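PDB 5OVS: BPH from Thiobacillus denitrificans, which assembles into a tetradecameric double ring homologous to the proteasome and probably degrades proteins by N-terminal-nucleophile hydrolysis. Local coordinates for residues A16-K21 against G178-S183; T83-L88 against E105-D110; F131-A136 against A151-S156; T4-D9 against A161-G166. All blocks are in the same frame, centred on the assembly; numbering follows the deposited sequence.

From the N terminus, strand 3-8 opens interaction 4 and residues 16-21 soon open interaction 1. Interaction 2 is a short closure, bringing T83-L88 of helix 74-91 to the loop before strand 111-115. Interaction 3 follows in series, joining the start of strand 134-137 to the turn after helix 141-151. Helix 159-173 then closes interaction 4 and strand 182-187 closes interaction 1, so these two long loops cross, and both enclose interactions 2 and 3. Interactions 1, 3 and 4 share the four-stranded sheet; R164 of interaction 4 reaches V181 and S183 of interaction 1. Interaction 2 lies on the far side of the chain's centre from interactions 3 and 4.

Interaction 1 of 4, residues A16-K21 against G178-S183; sequences ADTLTK and GLPVQS
An Asx turn at D17 follows strand 11-16 of the Ntn-hydrolase sandwich and meets the residues leading into strand 182-187. A16 and Q182 form an antiparallel hydrogen-bonded pair. The tightly packed part centres on G178 and the carboxylate of D17, whose chi1 of 89° puts CG between the backbone N and C. OD2, met from above the carboxylate plane by both donors, accepts L19 N at 2.8 Å and G178 N at 2.9 Å. G178 O takes T18 N at 3.2 Å in a nearly straight bond, and a side chain on G178 would crowd L19 CB. OD1 turns to K37 in a salt bridge, consistent with the aspartate-lysine pair beside the nucleophilic threonine of proteasomal active sites. An alanine in place of D17 would remove the carboxylate and would probably loosen the turn, the hold on G178 and the setting of K37. The L179-P180 side is looser: L179 points away, P180 follows a cis peptide and is exposed, and a water joins T18 OG1 to L179 O. At the Q182 end another water links D17 O to Q182 OE1. Between the two regimes, T18 OG1 donates in plane to a lone pair of P180 O at 2.6 Å, with P180 CD only 3.3 Å from the same OG1.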
loop_
_atom_site.group_PDB
_atom_site.type_symbol
_atom_site.label_atom_id
_atom_site.label_comp_id
_atom_site.label_asym_id
_atom_site.label_seq_id
_atom_site.Cartn_x
_atom_site.Cartn_y
_atom_site.Cartn_z
ATOM N N ALA K 16 24.047 -34.547 8.961
ATOM C CA ALA K 16 22.978 -33.858 8.255
ATOM C C ALA K 16 21.823 -34.808 8.060
ATOM O O ALA K 16 22.019 -36.018 7.967
ATOM C CB ALA K 16 23.452 -33.333 6.906
ATOM N N ASP K 17 20.619 -34.258 8.007
ATOM C CA ASP K 17 19.470 -35.043 7.598
ATOM C C ASP K 17 19.550 -35.204 6.068
ATOM O O ASP K 17 20.480 -34.720 5.438
ATOM C CB ASP K 17 18.158 -34.385 8.064
ATOM C CG ASP K 17 17.610 -33.414 7.065
ATOM O OD1 ASP K 17 18.153 -32.294 6.923
ATOM O OD2 ASP K 17 16.623 -33.787 6.408
ATOM N N THR K 18 18.594 -35.896 5.471
ATOM C CA THR K 18 18.655 -36.174 4.039
ATOM C C THR K 18 17.394 -35.815 3.255
ATOM O O THR K 18 17.300 -36.154 2.074
ATOM C CB THR K 18 18.927 -37.659 3.844
ATOM O OG1 THR K 18 18.059 -38.398 4.702
ATOM C CG2 THR K 18 20.368 -37.971 4.189
ATOM N N LEU K 19 16.450 -35.119 3.902
ATOM C CA LEU K 19 15.170 -34.768 3.290
ATOM C C LEU K 19 15.242 -33.469 2.484
ATOM O O LEU K 19 15.737 -32.462 2.967
ATOM C CB LEU K 19 14.091 -34.634 4.385
ATOM C CG LEU K 19 12.680 -34.246 3.986
ATOM C CD1 LEU K 19 12.110 -35.354 3.129
ATOM C CD2 LEU K 19 11.779 -33.996 5.195
ATOM N N THR K 20 14.717 -33.489 1.262
ATOM C CA THR K 20 14.495 -32.258 0.488
ATOM C C THR K 20 13.006 -31.871 0.531
ATOM O O THR K 20 12.140 -32.728 0.638
ATOM C CB THR K 20 14.895 -32.446 -0.977
ATOM O OG1 THR K 20 16.239 -32.935 -1.060
ATOM C CG2 THR K 20 14.782 -31.140 -1.749
ATOM N N LYS K 21 12.720 -30.583 0.435
ATOM C CA LYS K 21 11.335 -30.125 0.341
ATOM C C LYS K 21 11.087 -29.386 -0.957
ATOM O O LYS K 21 11.929 -28.643 -1.447
ATOM C CB LYS K 21 10.940 -29.228 1.520
ATOM C CG LYS K 21 11.078 -29.895 2.873
ATOM C CD LYS K 21 10.071 -31.013 3.079
ATOM C CE LYS K 21 8.652 -30.478 3.257
ATOM N NZ LYS K 21 8.560 -29.487 4.346
ATOM N N GLY K 178 14.380 -34.827 7.912
ATOM C CA GLY K 178 13.971 -36.238 7.868
ATOM C C GLY K 178 15.102 -37.246 7.854
ATOM O O GLY K 178 16.188 -36.967 7.346
ATOM N N LEU K 179 14.829 -38.425 8.416
ATOM C CA LEU K 179 15.783 -39.539 8.443
ATOM C C LEU K 179 15.844 -40.198 7.071
ATOM O O LEU K 179 14.877 -40.136 6.329
ATOM C CB LEU K 179 15.364 -40.584 9.488
ATOM C CG LEU K 179 15.315 -40.136 10.957
ATOM C CD1 LEU K 179 14.837 -41.281 11.843
ATOM C CD2 LEU K 179 16.663 -39.621 11.445
ATOM N N PRO K 180 16.968 -40.865 6.741
ATOM C CA PRO K 180 18.125 -41.136 7.600
ATOM C C PRO K 180 19.039 -39.946 7.804
ATOM O O PRO K 180 18.982 -38.961 7.059
ATOM C CB PRO K 180 18.880 -42.232 6.839
ATOM C CG PRO K 180 18.543 -41.972 5.412
ATOM C CD PRO K 180 17.125 -41.483 5.411
ATOM N N VAL K 181 19.873 -40.069 8.830
ATOM C CA VAL K 181 20.961 -39.154 9.088
ATOM C C VAL K 181 22.245 -39.649 8.412
ATOM O O VAL K 181 22.576 -40.825 8.466
ATOM C CB VAL K 181 21.229 -39.072 10.600
ATOM C CG1 VAL K 181 22.266 -37.996 10.906
ATOM C CG2 VAL K 181 19.910 -38.839 11.344
ATOM N N GLN K 182 22.972 -38.727 7.808
ATOM C CA GLN K 182 24.281 -39.001 7.244
ATOM C C GLN K 182 25.310 -38.364 8.161
ATOM O O GLN K 182 25.051 -37.309 8.731
ATOM C CB GLN K 182 24.362 -38.353 5.868
ATOM C CG GLN K 182 25.699 -38.491 5.168
ATOM C CD GLN K 182 25.852 -37.538 3.990
ATOM O OE1 GLN K 182 25.149 -36.517 3.888
ATOM N NE2 GLN K 182 26.791 -37.856 3.097
ATOM N N SER K 183 26.478 -38.977 8.304
ATOM C CA SER K 183 27.524 -38.355 9.095
ATOM C C SER K 183 28.930 -38.791 8.703
ATOM O O SER K 183 29.122 -39.798 8.049
ATOM C CB SER K 183 27.307 -38.628 10.573
ATOM O OG SER K 183 27.418 -40.009 10.860
HETATM O O HOH W 1 22.709 -35.475 4.220
HETATM O O HOH W 2 15.291 -38.289 3.713
#

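Interaction 2 of 4, residues T83-L88 against E105-D110; sequences TLHGAL and ESSRMD
Helix 74-91 lays H85 against an irregular loop, ahead of strand 111-115, that contains an ST turn from S106 OG to R108 N. CG of H85 stands anti to the backbone N (chi1 -177°), sending the ring off the helix into the loop. CB starts beside the hydroxyl of S107, and CG lies 3.6 Å from that OG. ND1 shares a hydrogen bond of 2.8 Å with S107 OG, which also bonds R126. At CE1 the ring edge faces S106 O, 3.1 Å away and near the ring plane. At the tip, NE2 donates to E105 OE1 at 2.9 Å (167°), on the anti lone pair; the oxygen lies in the ring plane although the carboxylate is turned 55° from it. E105 OE1 also pairs with K89, which would probably temper its pull on the imidazole. Bonds at both ring nitrogens fix the rotation of the ring, and Y93 of a neighbouring subunit meets it edge-to-face. An alanine in place of H85 would remove the imidazole and would probably leave E105 and S107 less well held to the helix. Beside this polar group, L84 and L88 meet M109 tip to tip, the closest carbons being L84 CD2 and M109 CE at 3.6 Å.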
loop_
_atom_site.group_PDB
_atom_site.type_symbol
_atom_site.label_atom_id
_atom_site.label_comp_id
_atom_site.label_asym_id
_atom_site.label_seq_id
_atom_site.Cartn_x
_atom_site.Cartn_y
_atom_site.Cartn_z
ATOM N N THR K 83 34.811 -14.364 -1.729
ATOM C CA THR K 83 35.025 -14.606 -3.160
ATOM C C THR K 83 33.889 -15.464 -3.739
ATOM O O THR K 83 33.344 -15.136 -4.782
ATOM C CB THR K 83 36.397 -15.284 -3.411
ATOM O OG1 THR K 83 37.446 -14.389 -3.025
ATOM C CG2 THR K 83 36.596 -15.660 -4.872
ATOM N N LEU K 84 33.525 -16.548 -3.058
ATOM C CA LEU K 84 32.398 -17.383 -3.482
ATOM C C LEU K 84 31.154 -16.555 -3.742
ATOM O O LEU K 84 30.485 -16.755 -4.750
ATOM C CB LEU K 84 32.066 -18.447 -2.433
ATOM C CG LEU K 84 30.715 -19.170 -2.567
ATOM C CD1 LEU K 84 30.660 -19.979 -3.847
ATOM C CD2 LEU K 84 30.488 -20.086 -1.385
ATOM N N HIS K 85 30.844 -15.627 -2.836
ATOM C CA HIS K 85 29.613 -14.845 -2.951
ATOM C C HIS K 85 29.546 -14.069 -4.272
ATOM O O HIS K 85 28.474 -13.952 -4.887
ATOM C CB HIS K 85 29.458 -13.877 -1.781
ATOM C CG HIS K 85 28.184 -13.104 -1.826
ATOM N ND1 HIS K 85 26.974 -13.655 -1.472
ATOM C CD2 HIS K 85 27.922 -11.843 -2.241
ATOM C CE1 HIS K 85 26.022 -12.758 -1.650
ATOM N NE2 HIS K 85 26.571 -11.647 -2.109
ATOM N N GLY K 86 30.695 -13.547 -4.698
ATOM C CA GLY K 86 30.814 -12.847 -5.971
ATOM C C GLY K 86 30.585 -13.767 -7.150
ATOM O O GLY K 86 30.061 -13.340 -8.167
ATOM N N ALA K 87 30.980 -15.028 -7.008
ATOM C CA ALA K 87 30.690 -16.038 -8.024
ATOM C C ALA K 87 29.222 -16.482 -8.002
ATOM O O ALA K 87 28.656 -16.760 -9.055
ATOM C CB ALA K 87 31.613 -17.235 -7.859
ATOM N N LEU K 88 28.606 -16.555 -6.821
ATOM C CA LEU K 88 27.171 -16.898 -6.720
ATOM C C LEU K 88 26.293 -15.911 -7.475
ATOM O O LEU K 88 25.329 -16.299 -8.121
ATOM C CB LEU K 88 26.708 -16.952 -5.267
ATOM C CG LEU K 88 27.277 -18.085 -4.413
ATOM C CD1 LEU K 88 26.889 -17.910 -2.955
ATOM C CD2 LEU K 88 26.826 -19.448 -4.918
ATOM N N GLU K 105 24.833 -8.402 2.039
ATOM C CA GLU K 105 24.139 -9.304 1.129
ATOM C C GLU K 105 24.170 -10.706 1.723
ATOM O O GLU K 105 25.189 -11.142 2.259
ATOM C CB GLU K 105 24.769 -9.292 -0.270
ATOM C CG GLU K 105 24.431 -8.059 -1.106
ATOM C CD GLU K 105 25.105 -8.056 -2.479
ATOM O OE1 GLU K 105 25.504 -9.134 -2.958
ATOM O OE2 GLU K 105 25.237 -6.971 -3.096
ATOM N N SER K 106 23.035 -11.388 1.664
ATOM C CA SER K 106 22.948 -12.784 2.062
ATOM C C SER K 106 23.522 -13.668 0.951
ATOM O O SER K 106 23.332 -13.391 -0.233
ATOM C CB SER K 106 21.482 -13.154 2.325
ATOM O OG SER K 106 21.368 -14.434 2.925
ATOM N N SER K 107 24.226 -14.725 1.332
ATOM C CA SER K 107 24.532 -15.801 0.400
ATOM C C SER K 107 23.415 -16.862 0.403
ATOM O O SER K 107 23.476 -17.828 -0.354
ATOM C CB SER K 107 25.900 -16.411 0.711
ATOM O OG SER K 107 26.917 -15.416 0.664
ATOM N N ARG K 108 22.408 -16.668 1.255
ATOM C CA ARG K 108 21.217 -17.517 1.334
ATOM C C ARG K 108 21.452 -18.941 1.835
ATOM O O ARG K 108 20.530 -19.761 1.807
ATOM C CB ARG K 108 20.487 -17.581 -0.011
ATOM C CG ARG K 108 20.180 -16.229 -0.620
ATOM C CD ARG K 108 19.238 -15.412 0.237
ATOM N NE ARG K 108 18.631 -14.370 -0.586
ATOM C CZ ARG K 108 17.377 -14.378 -1.052
ATOM N NH1 ARG K 108 16.532 -15.367 -0.756
ATOM N NH2 ARG K 108 16.952 -13.367 -1.808
ATOM N N MET K 109 22.654 -19.242 2.310
ATOM C CA MET K 109 22.914 -20.538 2.885
ATOM C C MET K 109 23.736 -20.376 4.145
ATOM O O MET K 109 24.499 -19.429 4.294
ATOM C CB MET K 109 23.630 -21.435 1.882
ATOM C CG MET K 109 24.770 -20.747 1.184
ATOM S SD MET K 109 25.883 -21.887 0.370
ATOM C CE MET K 109 27.090 -20.722 -0.241
ATOM N N ASP K 110 23.538 -21.293 5.071
ATOM C CA ASP K 110 24.372 -21.392 6.243
ATOM C C ASP K 110 25.143 -22.696 6.074
ATOM O O ASP K 110 24.588 -23.677 5.584
ATOM C CB ASP K 110 23.504 -21.429 7.491
ATOM C CG ASP K 110 22.645 -20.180 7.645
ATOM O OD1 ASP K 110 23.178 -19.059 7.546
ATOM O OD2 ASP K 110 21.433 -20.311 7.891
#

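Interaction 3 of 4, residues F131-A136 against A151-S156; sequences FSKFYA and AYRAPS
The start of strand 134-137 meets a type I beta turn, A151 to A154, that follows helix 141-151; the contact lies near the protein surface, on the strand 134-137 side of the four-stranded sheet. Aromatic packing comes first. F134 takes the crowded position between backbone N and carbonyl carbon (chi1 60°), which turns its ring to Y152, whose CG is anti to its own N. The rings meet obliquely, planes 55° apart and centroids 5.4 Å from each other: F134 CD2 sits over one face of the tyrosine, 3.8 Å from Y152 CD1, while F134 CE2 reaches Y152 CB. Aliphatic contact comes next. K133 crosses Y152 at about a right angle, bringing CB near CZ and CG near CE2 of the phenol, and K133 CA approaches Y152 OH to 3.6 Å. Polar ends are satisfied by other parts of the fold and assembly: Y152 OH bonds R7 O on the adjacent strand, and K133 NZ bonds D30 O of a neighbouring subunit, so the lysine serves the subunit interface as well as the turn. Y31 of that same subunit meets F134 edge-to-face. The last kind is charge against charge. K133 NZ and R153 NH2 come to 4.3 Å, which would tend to repel, although the lysine is held by its bond across the interface. R153 lays one face of its guanidinium over Y152 CD2, and its edge receives K133 CE, 3.4 Å from NH2.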
loop_
_atom_site.group_PDB
_atom_site.type_symbol
_atom_site.label_atom_id
_atom_site.label_comp_id
_atom_site.label_asym_id
_atom_site.label_seq_id
_atom_site.Cartn_x
_atom_site.Cartn_y
_atom_site.Cartn_z
ATOM N N PHE K 131 33.863 -23.060 16.309
ATOM C CA PHE K 131 33.083 -23.551 17.434
ATOM C C PHE K 131 33.948 -24.350 18.380
ATOM O O PHE K 131 34.899 -24.999 17.964
ATOM C CB PHE K 131 31.894 -24.367 16.935
ATOM C CG PHE K 131 30.954 -23.571 16.091
ATOM C CD1 PHE K 131 30.261 -22.503 16.637
ATOM C CD2 PHE K 131 30.774 -23.870 14.741
ATOM C CE1 PHE K 131 29.408 -21.742 15.859
ATOM C CE2 PHE K 131 29.911 -23.116 13.959
ATOM C CZ PHE K 131 29.229 -22.050 14.519
ATOM N N SER K 132 33.613 -24.276 19.663
ATOM C CA SER K 132 34.432 -24.882 20.711
ATOM C C SER K 132 33.935 -26.284 21.075
ATOM O O SER K 132 34.692 -27.102 21.569
ATOM C CB SER K 132 34.512 -23.956 21.943
ATOM O OG SER K 132 33.229 -23.597 22.482
ATOM N N LYS K 133 32.666 -26.569 20.798
ATOM C CA LYS K 133 32.012 -27.784 21.280
ATOM C C LYS K 133 31.123 -28.367 20.193
ATOM O O LYS K 133 31.437 -29.402 19.615
ATOM C CB LYS K 133 31.171 -27.470 22.528
ATOM C CG LYS K 133 31.960 -27.032 23.753
ATOM C CD LYS K 133 31.019 -26.377 24.755
ATOM C CE LYS K 133 31.604 -26.248 26.144
ATOM N NZ LYS K 133 32.375 -24.996 26.349
ATOM N N PHE K 134 30.016 -27.684 19.914
ATOM C CA PHE K 134 29.107 -28.086 18.859
ATOM C C PHE K 134 28.347 -26.895 18.294
ATOM O O PHE K 134 28.388 -25.808 18.860
ATOM C CB PHE K 134 28.137 -29.152 19.362
ATOM C CG PHE K 134 27.274 -28.730 20.528
ATOM C CD1 PHE K 134 26.067 -28.079 20.319
ATOM C CD2 PHE K 134 27.629 -29.054 21.824
ATOM C CE1 PHE K 134 25.244 -27.722 21.386
ATOM C CE2 PHE K 134 26.822 -28.706 22.897
ATOM C CZ PHE K 134 25.625 -28.041 22.679
ATOM N N TYR K 135 27.701 -27.092 17.148
ATOM C CA TYR K 135 26.694 -26.148 16.668
ATOM C C TYR K 135 25.847 -26.801 15.590
ATOM O O TYR K 135 26.116 -27.934 15.184
ATOM C CB TYR K 135 27.310 -24.814 16.178
ATOM C CG TYR K 135 26.364 -23.632 16.326
ATOM C CD1 TYR K 135 25.790 -23.325 17.560
ATOM C CD2 TYR K 135 26.033 -22.831 15.236
ATOM C CE1 TYR K 135 24.903 -22.271 17.696
ATOM C CE2 TYR K 135 25.150 -21.770 15.362
ATOM C CZ TYR K 135 24.592 -21.495 16.592
ATOM O OH TYR K 135 23.737 -20.436 16.725
ATOM N N ALA K 136 24.794 -26.100 15.167
ATOM C CA ALA K 136 23.844 -26.602 14.165
ATOM C C ALA K 136 23.266 -25.449 13.357
ATOM O O ALA K 136 23.117 -24.355 13.879
ATOM C CB ALA K 136 22.717 -27.360 14.849
ATOM N N ALA K 151 23.175 -34.041 25.508
ATOM C CA ALA K 151 23.944 -35.266 25.300
ATOM C C ALA K 151 25.454 -35.062 25.163
ATOM O O ALA K 151 26.206 -36.032 25.090
ATOM C CB ALA K 151 23.425 -35.966 24.053
ATOM N N TYR K 152 25.902 -33.815 25.115
ATOM C CA TYR K 152 27.302 -33.544 24.813
ATOM C C TYR K 152 28.238 -34.186 25.827
ATOM O O TYR K 152 29.278 -34.744 25.470
ATOM C CB TYR K 152 27.562 -32.040 24.752
ATOM C CG TYR K 152 28.968 -31.706 24.331
ATOM C CD1 TYR K 152 29.454 -32.097 23.086
ATOM C CD2 TYR K 152 29.807 -30.998 25.168
ATOM C CE1 TYR K 152 30.746 -31.789 22.690
ATOM C CE2 TYR K 152 31.099 -30.696 24.797
ATOM C CZ TYR K 152 31.571 -31.089 23.560
ATOM O OH TYR K 152 32.857 -30.754 23.209
ATOM N N ARG K 153 27.851 -34.124 27.093
ATOM C CA ARG K 153 28.686 -34.637 28.152
ATOM C C ARG K 153 28.271 -36.022 28.621
ATOM O O ARG K 153 28.764 -36.481 29.632
ATOM C CB ARG K 153 28.706 -33.643 29.309
ATOM C CG ARG K 153 29.176 -32.271 28.860
ATOM C CD ARG K 153 29.314 -31.273 29.997
ATOM N NE ARG K 153 30.382 -30.305 29.714
ATOM C CZ ARG K 153 30.267 -29.221 28.942
ATOM N NH1 ARG K 153 29.114 -28.915 28.341
ATOM N NH2 ARG K 153 31.321 -28.426 28.774
ATOM N N ALA K 154 27.399 -36.707 27.894
ATOM C CA ALA K 154 27.111 -38.098 28.208
ATOM C C ALA K 154 28.330 -38.921 27.825
ATOM O O ALA K 154 28.770 -38.869 26.690
ATOM C CB ALA K 154 25.891 -38.591 27.454
ATOM N N PRO K 155 28.886 -39.685 28.776
ATOM C CA PRO K 155 30.175 -40.335 28.511
ATOM C C PRO K 155 30.128 -41.465 27.490
ATOM O O PRO K 155 31.141 -41.760 26.855
ATOM C CB PRO K 155 30.605 -40.865 29.884
ATOM C CG PRO K 155 29.384 -40.838 30.752
ATOM C CD PRO K 155 28.459 -39.811 30.185
ATOM N N SER K 156 28.972 -42.095 27.323
ATOM C CA SER K 156 28.843 -43.162 26.337
ATOM C C SER K 156 28.792 -42.682 24.863
ATOM O O SER K 156 28.843 -43.505 23.951
ATOM C CB SER K 156 27.588 -43.963 26.649
ATOM O OG SER K 156 26.463 -43.112 26.620
#

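Interaction 4 of 4, residues T4-D9 against A161-G166; sequences TIVRKD and AVARLG
T4 and V6 carry the strand side of this contact, both pointing at helix 159-173, which covers the four-stranded sheet. OG1 of T4 donates to A163 O at 2.6 Å, coming from above the carbonyl plane, 43° out of it, and so not along a lone pair. Its chi1 of 59° sets OG1 between the backbone N and carbonyl carbon and swings CG2 toward the helix, to 4.1 Å from G166 C. Glycine suits that spot: a CB on G166 would collide with T4 CG2. Two residues along, V6 reaches over A163 with one methyl, CG2, 3.6 Å from both A163 CA and A163 CB, while V162 CG1 flanks it at 4.2 Å. These groups are positioned by the backbones behind them. Strand and helix run nearly antiparallel, their axes 7.4 Å apart at closest approach. Backbone hydrogen bonds to A15 and A13 of strand 11-16 hold T4 and V6, and M148 of helix 141-151 packs on both side chains. The small residues A163 and G166 probably help to permit this close approach, and the buried threonine hydroxyl finds its acceptor in a helix carbonyl that also receives a weak bond from G166 N, so one polar tie is set within an apolar helix-on-sheet interface.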
loop_
_atom_site.group_PDB
_atom_site.type_symbol
_atom_site.label_atom_id
_atom_site.label_comp_id
_atom_site.label_asym_id
_atom_site.label_seq_id
_atom_site.Cartn_x
_atom_site.Cartn_y
_atom_site.Cartn_z
ATOM N N THR K 4 24.689 -30.606 11.658
ATOM C CA THR K 4 25.321 -30.492 12.953
ATOM C C THR K 4 26.831 -30.716 12.856
ATOM O O THR K 4 27.352 -31.368 11.927
ATOM C CB THR K 4 24.730 -31.482 13.967
ATOM O OG1 THR K 4 24.907 -32.816 13.481
ATOM C CG2 THR K 4 23.220 -31.216 14.191
ATOM N N ILE K 5 27.532 -30.163 13.832
ATOM C CA ILE K 5 28.958 -30.298 13.872
ATOM C C ILE K 5 29.399 -30.368 15.331
ATOM O O ILE K 5 28.886 -29.644 16.177
ATOM C CB ILE K 5 29.627 -29.149 13.100
ATOM C CG1 ILE K 5 31.055 -29.543 12.726
ATOM C CG2 ILE K 5 29.540 -27.849 13.884
ATOM C CD1 ILE K 5 31.637 -28.696 11.632
ATOM N N VAL K 6 30.317 -31.284 15.614
ATOM C CA VAL K 6 30.690 -31.612 16.981
ATOM C C VAL K 6 32.183 -31.934 17.077
ATOM O O VAL K 6 32.781 -32.579 16.200
ATOM C CB VAL K 6 29.883 -32.800 17.518
ATOM C CG1 VAL K 6 30.278 -33.097 18.957
ATOM C CG2 VAL K 6 28.386 -32.526 17.411
ATOM N N ARG K 7 32.746 -31.478 18.185
ATOM C CA ARG K 7 34.132 -31.614 18.514
ATOM C C ARG K 7 34.170 -32.210 19.921
ATOM O O ARG K 7 33.721 -31.579 20.870
ATOM C CB ARG K 7 34.705 -30.200 18.502
ATOM C CG ARG K 7 36.202 -30.093 18.649
ATOM C CD ARG K 7 36.587 -28.757 19.261
ATOM N NE ARG K 7 37.932 -28.860 19.812
ATOM C CZ ARG K 7 39.021 -28.295 19.303
ATOM N NH1 ARG K 7 38.957 -27.530 18.220
ATOM N NH2 ARG K 7 40.188 -28.488 19.903
ATOM N N LYS K 8 34.658 -33.432 20.078
ATOM C CA LYS K 8 34.682 -34.037 21.409
ATOM C C LYS K 8 35.678 -35.165 21.489
ATOM O O LYS K 8 35.719 -36.012 20.606
ATOM C CB LYS K 8 33.299 -34.568 21.787
ATOM C CG LYS K 8 33.281 -35.327 23.100
ATOM C CD LYS K 8 31.904 -35.858 23.452
ATOM C CE LYS K 8 31.973 -36.703 24.716
ATOM N NZ LYS K 8 30.637 -37.128 25.221
ATOM N N ASP K 9 36.463 -35.169 22.569
ATOM C CA ASP K 9 37.460 -36.212 22.850
ATOM C C ASP K 9 38.462 -36.481 21.714
ATOM O O ASP K 9 38.711 -37.637 21.368
ATOM C CB ASP K 9 36.763 -37.525 23.244
ATOM C CG ASP K 9 35.980 -37.414 24.535
ATOM O OD1 ASP K 9 36.357 -36.624 25.419
ATOM O OD2 ASP K 9 34.991 -38.151 24.674
ATOM N N ALA K 161 28.056 -39.653 17.538
ATOM C CA ALA K 161 26.770 -39.991 18.131
ATOM C C ALA K 161 26.030 -38.747 18.582
ATOM O O ALA K 161 24.807 -38.679 18.495
ATOM C CB ALA K 161 26.970 -40.944 19.303
ATOM N N VAL K 162 26.773 -37.756 19.060
ATOM C CA VAL K 162 26.161 -36.499 19.480
ATOM C C VAL K 162 25.679 -35.677 18.277
ATOM O O VAL K 162 24.571 -35.099 18.309
ATOM C CB VAL K 162 27.108 -35.675 20.364
ATOM C CG1 VAL K 162 26.484 -34.333 20.704
ATOM C CG2 VAL K 162 27.428 -36.452 21.636
ATOM N N ALA K 163 26.500 -35.630 17.229
ATOM C CA ALA K 163 26.152 -34.920 15.992
ATOM C C ALA K 163 24.922 -35.535 15.358
ATOM O O ALA K 163 24.011 -34.827 14.953
ATOM C CB ALA K 163 27.310 -34.960 15.012
ATOM N N ARG K 164 24.898 -36.865 15.296
ATOM C CA ARG K 164 23.760 -37.587 14.733
ATOM C C ARG K 164 22.519 -37.358 15.570
ATOM O O ARG K 164 21.444 -37.119 15.036
ATOM C CB ARG K 164 24.042 -39.084 14.651
ATOM C CG ARG K 164 25.082 -39.456 13.611
ATOM C CD ARG K 164 25.424 -40.925 13.723
ATOM N NE ARG K 164 24.280 -41.753 13.370
ATOM C CZ ARG K 164 23.858 -41.976 12.124
ATOM N NH1 ARG K 164 24.478 -41.441 11.076
ATOM N NH2 ARG K 164 22.788 -42.735 11.924
ATOM N N LEU K 165 22.662 -37.443 16.882
ATOM C CA LEU K 165 21.513 -37.262 17.751
ATOM C C LEU K 165 20.879 -35.892 17.505
ATOM O O LEU K 165 19.666 -35.755 17.557
ATOM C CB LEU K 165 21.894 -37.451 19.224
ATOM C CG LEU K 165 20.703 -37.464 20.195
ATOM C CD1 LEU K 165 19.804 -38.665 19.944
ATOM C CD2 LEU K 165 21.163 -37.457 21.643
ATOM N N GLY K 166 21.702 -34.888 17.219
ATOM C CA GLY K 166 21.210 -33.548 16.948
ATOM C C GLY K 166 20.270 -33.519 15.767
ATOM O O GLY K 166 19.250 -32.841 15.773
#